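Local coordinates for protein peptidoglycan glycosyltransferase (Eggerthella lenta, PDB 4MNR) that belongs to the penicillin-binding proteins of the bacterial cell-wall machinery and contains a transpeptidase domain of the beta-lactamase clan, at residues Arg375-Gly387 with Pro393-Glu405. Numbering follows the deposited sequence.
Sequences RDVLLGVVQNGTG and PGIDVAGKTGTAE
Asp396 and Gln383 meet through water 1, which donates to Asp396 OD1 and accepts from Gln383 NE2 at 2.7 Å, at the solvent-exposed edge of the contact. Beside this bridge, CD1 of Leu379 lies 3.3 Å from Val397 O; with CG anti to the backbone N (chi1 -180°) and a bend at chi2, that branch folds back to the chain just before the strand although the CB points away from it. The same carbonyl is flanked by Val382, whose CG1 also touches Val397 CB. At Ala398 the methyl sits against the helix backbone, 3.5 Å from Leu379 N, consistent with an axis-to-axis approach of 5.5 Å at 71° between helix 375-384 and strand 398-405. Gly399 N then donates to Leu378 O at 3.2 Å; the bond is fairly straight (159° at the hydrogen), but the donor stands above the carbonyl plane. Gly399 O in turn is packed by Val381, with CB 3.2 Å away, and by CB and CD2 of Leu378.

Lys400 crosses Leu378 at about a right angle, CB to CD2, and then bends at chi2 and chi4. Its NZ bonds to Thr401 O at 2.8 Å, to water 2 and to Ser240 OG, and water 2 continues to Thr386 OG1. Thr401 OG1 is hydrogen-bonded to Thr386 OG1 (2.7 Å), and Thr401 CG2 rests on Gly387 CA.

Lys400, Thr401 and Gly402 form the Lys-Thr-Gly motif characteristic of this clan, on an outermost strand of the five-stranded antiparallel sheet. Apolar groups set against backbone carbonyls, with one backbone hydrogen bond, join helix 375-384 to the start of that strand, whereas three partners grip the Lys400 ammonium and the threonine pair ties the turn after the helix to the motif, probably helping to position it.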
loop_
_atom_site.group_PDB
_atom_site.type_symbol
_atom_site.label_atom_id
_atom_site.label_comp_id
_atom_site.label_asym_id
_atom_site.label_seq_id
_atom_site.Cartn_x
_atom_site.Cartn_y
_atom_site.Cartn_z
ATOM N N ARG A 375 -0.513 -7.496 -16.302
ATOM C CA ARG A 375 -1.620 -8.159 -15.619
ATOM C C ARG A 375 -1.670 -9.646 -15.989
ATOM O O ARG A 375 -1.914 -10.498 -15.138
ATOM C CB ARG A 375 -2.945 -7.453 -15.938
ATOM C CG ARG A 375 -4.032 -7.658 -14.899
ATOM C CD ARG A 375 -5.108 -6.572 -15.003
ATOM N NE ARG A 375 -5.774 -6.601 -16.301
ATOM C CZ ARG A 375 -5.631 -5.674 -17.244
ATOM N NH1 ARG A 375 -6.271 -5.804 -18.397
ATOM N NH2 ARG A 375 -4.845 -4.618 -17.037
ATOM N N ASP A 376 -1.406 -9.957 -17.252
ATOM C CA ASP A 376 -1.381 -11.348 -17.705
ATOM C C ASP A 376 -0.260 -12.159 -17.022
ATOM O O ASP A 376 -0.443 -13.338 -16.685
ATOM C CB ASP A 376 -1.238 -11.418 -19.224
ATOM C CG ASP A 376 -2.520 -11.015 -19.961
ATOM O OD1 ASP A 376 -3.600 -10.950 -19.326
ATOM O OD2 ASP A 376 -2.444 -10.770 -21.187
ATOM N N VAL A 377 0.897 -11.537 -16.833
ATOM C CA VAL A 377 1.989 -12.210 -16.123
ATOM C C VAL A 377 1.620 -12.426 -14.652
ATOM O O VAL A 377 1.899 -13.481 -14.080
ATOM C CB VAL A 377 3.304 -11.405 -16.216
ATOM C CG1 VAL A 377 4.395 -12.047 -15.352
ATOM C CG2 VAL A 377 3.758 -11.322 -17.656
ATOM N N LEU A 378 0.968 -11.431 -14.049
ATOM C CA LEU A 378 0.563 -11.542 -12.645
ATOM C C LEU A 378 -0.556 -12.567 -12.414
ATOM O O LEU A 378 -0.688 -13.135 -11.320
ATOM C CB LEU A 378 0.166 -10.176 -12.082
ATOM C CG LEU A 378 1.283 -9.128 -12.111
ATOM C CD1 LEU A 378 0.839 -7.856 -11.406
ATOM C CD2 LEU A 378 2.573 -9.663 -11.490
ATOM N N LEU A 379 -1.365 -12.820 -13.440
ATOM C CA LEU A 379 -2.333 -13.902 -13.348
ATOM C C LEU A 379 -1.553 -15.201 -13.217
ATOM O O LEU A 379 -1.923 -16.092 -12.454
ATOM C CB LEU A 379 -3.244 -13.920 -14.584
ATOM C CG LEU A 379 -4.320 -15.000 -14.629
ATOM C CD1 LEU A 379 -5.158 -15.002 -13.354
ATOM C CD2 LEU A 379 -5.206 -14.775 -15.848
ATOM N N GLY A 380 -0.444 -15.288 -13.951
ATOM C CA GLY A 380 0.424 -16.446 -13.891
ATOM C C GLY A 380 1.049 -16.680 -12.528
ATOM O O GLY A 380 1.286 -17.822 -12.136
ATOM N N VAL A 381 1.344 -15.594 -11.811
ATOM C CA VAL A 381 1.904 -15.706 -10.476
ATOM C C VAL A 381 0.951 -16.482 -9.581
ATOM O O VAL A 381 1.362 -17.363 -8.817
ATOM C CB VAL A 381 2.157 -14.311 -9.863
ATOM C CG1 VAL A 381 2.500 -14.436 -8.385
ATOM C CG2 VAL A 381 3.280 -13.606 -10.626
ATOM N N VAL A 382 -0.335 -16.175 -9.712
ATOM C CA VAL A 382 -1.340 -16.793 -8.863
ATOM C C VAL A 382 -1.723 -18.199 -9.351
ATOM O O VAL A 382 -1.966 -19.109 -8.552
ATOM C CB VAL A 382 -2.572 -15.876 -8.733
ATOM C CG1 VAL A 382 -3.704 -16.592 -7.986
ATOM C CG2 VAL A 382 -2.169 -14.597 -8.019
ATOM N N GLN A 383 -1.743 -18.391 -10.666
ATOM C CA GLN A 383 -2.081 -19.703 -11.216
ATOM C C GLN A 383 -0.961 -20.735 -11.111
ATOM O O GLN A 383 -1.223 -21.921 -10.848
ATOM C CB GLN A 383 -2.528 -19.564 -12.672
ATOM C CG GLN A 383 -3.818 -18.778 -12.839
ATOM C CD GLN A 383 -4.285 -18.731 -14.281
ATOM O OE1 GLN A 383 -3.482 -18.824 -15.207
ATOM N NE2 GLN A 383 -5.592 -18.595 -14.477
ATOM N N ASN A 384 0.281 -20.293 -11.302
ATOM C CA ASN A 384 1.397 -21.217 -11.462
ATOM C C ASN A 384 2.629 -20.914 -10.615
ATOM O O ASN A 384 3.596 -21.678 -10.622
ATOM C CB ASN A 384 1.813 -21.278 -12.932
ATOM C CG ASN A 384 0.680 -21.731 -13.835
ATOM O OD1 ASN A 384 0.024 -22.735 -13.564
ATOM N ND2 ASN A 384 0.437 -20.986 -14.903
ATOM N N GLY A 385 2.604 -19.806 -9.892
ATOM C CA GLY A 385 3.797 -19.361 -9.197
ATOM C C GLY A 385 3.667 -19.277 -7.694
ATOM O O GLY A 385 3.009 -20.102 -7.059
ATOM N N THR A 386 4.319 -18.273 -7.118
ATOM C CA THR A 386 4.396 -18.151 -5.667
ATOM C C THR A 386 3.086 -17.670 -5.055
ATOM O O THR A 386 2.937 -17.670 -3.837
ATOM C CB THR A 386 5.472 -17.130 -5.277
ATOM O OG1 THR A 386 5.187 -15.884 -5.922
ATOM C CG2 THR A 386 6.849 -17.612 -5.732
ATOM N N GLY A 387 2.143 -17.239 -5.883
ATOM C CA GLY A 387 0.928 -16.643 -5.350
ATOM C C GLY A 387 -0.320 -17.515 -5.294
ATOM O O GLY A 387 -1.427 -16.969 -5.209
ATOM N N PRO A 393 -12.029 -19.330 -5.613
ATOM C CA PRO A 393 -12.900 -20.145 -6.467
ATOM C C PRO A 393 -13.925 -19.300 -7.220
ATOM O O PRO A 393 -14.697 -18.573 -6.593
ATOM C CB PRO A 393 -13.603 -21.059 -5.463
ATOM C CG PRO A 393 -12.632 -21.179 -4.335
ATOM C CD PRO A 393 -11.952 -19.850 -4.235
ATOM N N GLY A 394 -13.908 -19.371 -8.550
ATOM C CA GLY A 394 -14.883 -18.665 -9.363
ATOM C C GLY A 394 -14.498 -17.286 -9.874
ATOM O O GLY A 394 -15.219 -16.714 -10.694
ATOM N N ILE A 395 -13.387 -16.734 -9.388
ATOM C CA ILE A 395 -12.933 -15.417 -9.836
ATOM C C ILE A 395 -11.428 -15.447 -10.074
ATOM O O ILE A 395 -10.679 -15.891 -9.215
ATOM C CB ILE A 395 -13.225 -14.325 -8.781
ATOM C CG1 ILE A 395 -14.722 -14.212 -8.508
ATOM C CG2 ILE A 395 -12.687 -12.977 -9.240
ATOM C CD1 ILE A 395 -15.506 -13.576 -9.643
ATOM N N ASP A 396 -10.982 -14.972 -11.232
ATOM C CA ASP A 396 -9.540 -14.916 -11.489
ATOM C C ASP A 396 -8.872 -13.803 -10.680
ATOM O O ASP A 396 -9.312 -12.645 -10.696
ATOM C CB ASP A 396 -9.242 -14.694 -12.979
ATOM C CG ASP A 396 -9.430 -15.953 -13.823
ATOM O OD1 ASP A 396 -9.474 -17.072 -13.264
ATOM O OD2 ASP A 396 -9.515 -15.818 -15.063
ATOM N N VAL A 397 -7.792 -14.158 -9.993
ATOM C CA VAL A 397 -7.023 -13.199 -9.190
ATOM C C VAL A 397 -5.622 -13.070 -9.771
ATOM O O VAL A 397 -5.015 -14.081 -10.144
ATOM C CB VAL A 397 -6.906 -13.678 -7.725
ATOM C CG1 VAL A 397 -5.984 -12.760 -6.938
ATOM C CG2 VAL A 397 -8.275 -13.742 -7.078
ATOM N N ALA A 398 -5.116 -11.841 -9.862
ATOM C CA ALA A 398 -3.749 -11.616 -10.318
ATOM C C ALA A 398 -2.996 -10.808 -9.281
ATOM O O ALA A 398 -3.557 -9.903 -8.656
ATOM C CB ALA A 398 -3.733 -10.887 -11.640
ATOM N N GLY A 399 -1.722 -11.102 -9.092
ATOM C CA GLY A 399 -0.977 -10.313 -8.129
ATOM C C GLY A 399 0.480 -10.679 -8.084
ATOM O O GLY A 399 0.936 -11.535 -8.834
ATOM N N LYS A 400 1.211 -10.022 -7.193
ATOM C CA LYS A 400 2.628 -10.291 -7.009
ATOM C C LYS A 400 2.891 -10.472 -5.528
ATOM O O LYS A 400 2.500 -9.636 -4.719
ATOM C CB LYS A 400 3.476 -9.130 -7.547
ATOM C CG LYS A 400 4.972 -9.357 -7.426
ATOM C CD LYS A 400 5.444 -10.486 -8.349
ATOM C CE LYS A 400 6.891 -10.905 -8.071
ATOM N NZ LYS A 400 7.065 -11.646 -6.781
ATOM N N THR A 401 3.544 -11.572 -5.181
ATOM C CA THR A 401 3.988 -11.782 -3.807
ATOM C C THR A 401 5.264 -11.014 -3.533
ATOM O O THR A 401 6.013 -10.628 -4.442
ATOM C CB THR A 401 4.287 -13.252 -3.535
ATOM O OG1 THR A 401 5.371 -13.668 -4.381
ATOM C CG2 THR A 401 3.063 -14.104 -3.815
ATOM N N GLY A 402 5.532 -10.804 -2.257
ATOM C CA GLY A 402 6.744 -10.137 -1.872
ATOM C C GLY A 402 7.321 -10.695 -0.602
ATOM O O GLY A 402 6.611 -11.054 0.340
ATOM N N THR A 403 8.642 -10.781 -0.595
ATOM C CA THR A 403 9.373 -11.009 0.603
ATOM C C THR A 403 10.349 -9.840 0.642
ATOM O O THR A 403 10.965 -9.496 -0.369
ATOM C CB THR A 403 10.062 -12.379 0.544
ATOM O OG1 THR A 403 9.054 -13.400 0.653
ATOM C CG2 THR A 403 11.061 -12.534 1.647
ATOM N N ALA A 404 10.416 -9.180 1.787
ATOM C CA ALA A 404 11.413 -8.138 2.016
ATOM C C ALA A 404 12.336 -8.542 3.162
ATOM O O ALA A 404 11.894 -8.817 4.281
ATOM C CB ALA A 404 10.740 -6.806 2.296
ATOM N N GLU A 405 13.631 -8.589 2.864
ATOM C CA GLU A 405 14.631 -9.146 3.762
ATOM C C GLU A 405 14.816 -8.360 5.050
ATOM O O GLU A 405 14.964 -7.144 5.031
ATOM C CB GLU A 405 15.974 -9.250 3.034
ATOM C CG GLU A 405 16.017 -10.349 1.976
ATOM C CD GLU A 405 16.012 -11.750 2.580
ATOM O OE1 GLU A 405 16.704 -11.963 3.602
ATOM O OE2 GLU A 405 15.315 -12.636 2.034
HETATM O O HOH W 1 -7.247 -18.160 -12.375
HETATM O O HOH W 2 5.904 -14.042 -7.736
#